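Local coordinates for reticulocyte-binding protein 2a (Plasmodium vivax, PDB 4Z8N), which probably binds a receptor on the surface of red blood cells through this erythrocyte-binding domain, helping the malaria parasite invade reticulocytes, at residues L155-Y158 against V159-K163. Residues are numbered along the deposited sequence; the frame is centred on the assembly and turned at random.
Sequences LEIY and VERVK
Ile157 and Arg161 lie side by side one helical turn apart, with their side chains pointing the same way. The methyl CG2 of Ile157 sits over the centre of one face of the Arg161 guanidinium, 3.5 Å above its plane. Ile157 CG2 is 3.6 Å from Arg161 CZ. CG2 is the branch that touches because it stands anti to the backbone N, which leaves CG1 beside that N (chi1 -63°). The Arg161 chain runs extended from CG to NE, and its CG passes 3.2 Å from Ile157 O. The Ile157 CG2 methyl thus covers one face of the guanidinium in a van der Waals contact, while NH1 hydrogen-bonds to Tyr36 OH.

The backbone is regular alpha helix. Val159 N donates to Leu155 O at 2.8 Å with an N-H...O angle of 163°. Arg161 N to Ile157 O is longer and more bent, at 3.2 Å and 146°. On the buried side, Leu155 CG and Val159 CG2 approach to 4.3 Å in a loose apolar contact. Glu156 and Glu160 share the exposed side, where OE2 of Glu156 and OE1 of Glu160 are 4.7 Å apart. The like charges may repel, probably offset in part by nearby Lys163.

The pairs follow the i to i+4 spacing of a helix, here helix 149-162. Leu155, Tyr158 and Val159 pack on helix 199-237, through Leu235, Val232 and Gln236, and Lys229 of that helix hydrogen-bonds to Val162 O, joining this turn to it. Tyr158 also stacks its ring on Tyr260 of helix 246-297, and Val162 touches Tyr263 of that same helix.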
# COMPACT_ATOMS: atom_id res chain seq x y z
N LEU A 155 10.91 8.81 -19.67
CA LEU A 155 10.32 9.92 -18.94
C LEU A 155 8.97 10.27 -19.54
O LEU A 155 8.01 10.54 -18.82
CB LEU A 155 11.25 11.14 -18.94
CG LEU A 155 10.78 12.33 -18.09
CD1 LEU A 155 10.62 11.92 -16.64
CD2 LEU A 155 11.74 13.50 -18.22
N GLU A 156 8.90 10.27 -20.87
CA GLU A 156 7.66 10.56 -21.58
C GLU A 156 6.61 9.50 -21.27
O GLU A 156 5.43 9.80 -21.12
CB GLU A 156 7.91 10.65 -23.08
CG GLU A 156 6.67 11.01 -23.89
CD GLU A 156 6.11 12.37 -23.53
OE1 GLU A 156 6.91 13.29 -23.24
OE2 GLU A 156 4.87 12.53 -23.53
N ILE A 157 7.05 8.25 -21.18
CA ILE A 157 6.17 7.15 -20.81
C ILE A 157 5.65 7.33 -19.39
O ILE A 157 4.45 7.18 -19.14
CB ILE A 157 6.87 5.79 -20.94
CG1 ILE A 157 7.26 5.53 -22.40
CG2 ILE A 157 5.98 4.68 -20.42
CD1 ILE A 157 7.96 4.21 -22.63
N TYR A 158 6.55 7.67 -18.47
CA TYR A 158 6.18 7.87 -17.07
C TYR A 158 5.24 9.06 -16.89
O TYR A 158 4.25 8.98 -16.15
CB TYR A 158 7.42 8.08 -16.20
CG TYR A 158 8.27 6.84 -16.03
CD1 TYR A 158 7.76 5.58 -16.30
CD2 TYR A 158 9.58 6.93 -15.59
CE1 TYR A 158 8.52 4.45 -16.14
CE2 TYR A 158 10.36 5.80 -15.42
CZ TYR A 158 9.83 4.56 -15.69
OH TYR A 158 10.59 3.43 -15.54
N VAL A 159 5.55 10.16 -17.56
CA VAL A 159 4.75 11.37 -17.48
C VAL A 159 3.31 11.11 -17.94
O VAL A 159 2.36 11.50 -17.27
CB VAL A 159 5.37 12.51 -18.33
CG1 VAL A 159 4.35 13.59 -18.64
CG2 VAL A 159 6.58 13.11 -17.62
N GLU A 160 3.16 10.44 -19.07
CA GLU A 160 1.83 10.14 -19.61
C GLU A 160 1.04 9.23 -18.67
O GLU A 160 -0.18 9.36 -18.55
CB GLU A 160 1.95 9.51 -21.00
CG GLU A 160 0.62 9.27 -21.70
CD GLU A 160 -0.12 10.55 -22.06
OE1 GLU A 160 0.52 11.62 -22.12
OE2 GLU A 160 -1.34 10.49 -22.29
N ARG A 161 1.73 8.31 -18.01
CA ARG A 161 1.08 7.37 -17.11
C ARG A 161 0.56 8.03 -15.84
O ARG A 161 -0.54 7.73 -15.39
CB ARG A 161 2.03 6.22 -16.76
CG ARG A 161 2.20 5.22 -17.89
CD ARG A 161 3.22 4.15 -17.55
NE ARG A 161 3.32 3.15 -18.61
CZ ARG A 161 4.18 2.14 -18.59
NH1 ARG A 161 5.02 1.98 -17.58
NH2 ARG A 161 4.20 1.28 -19.61
N VAL A 162 1.34 8.95 -15.26
CA VAL A 162 0.92 9.60 -14.02
C VAL A 162 -0.18 10.63 -14.27
O VAL A 162 -0.89 11.02 -13.35
CB VAL A 162 2.10 10.28 -13.29
CG1 VAL A 162 3.16 9.25 -12.93
CG2 VAL A 162 2.68 11.40 -14.13
N LYS A 163 -0.31 11.07 -15.52
CA LYS A 163 -1.35 12.02 -15.89
C LYS A 163 -2.69 11.34 -16.13
O LYS A 163 -3.72 12.00 -16.26
CB LYS A 163 -0.95 12.81 -17.14
CG LYS A 163 0.16 13.82 -16.93
CD LYS A 163 0.46 14.56 -18.23
CE LYS A 163 1.54 15.61 -18.03
NZ LYS A 163 1.91 16.27 -19.31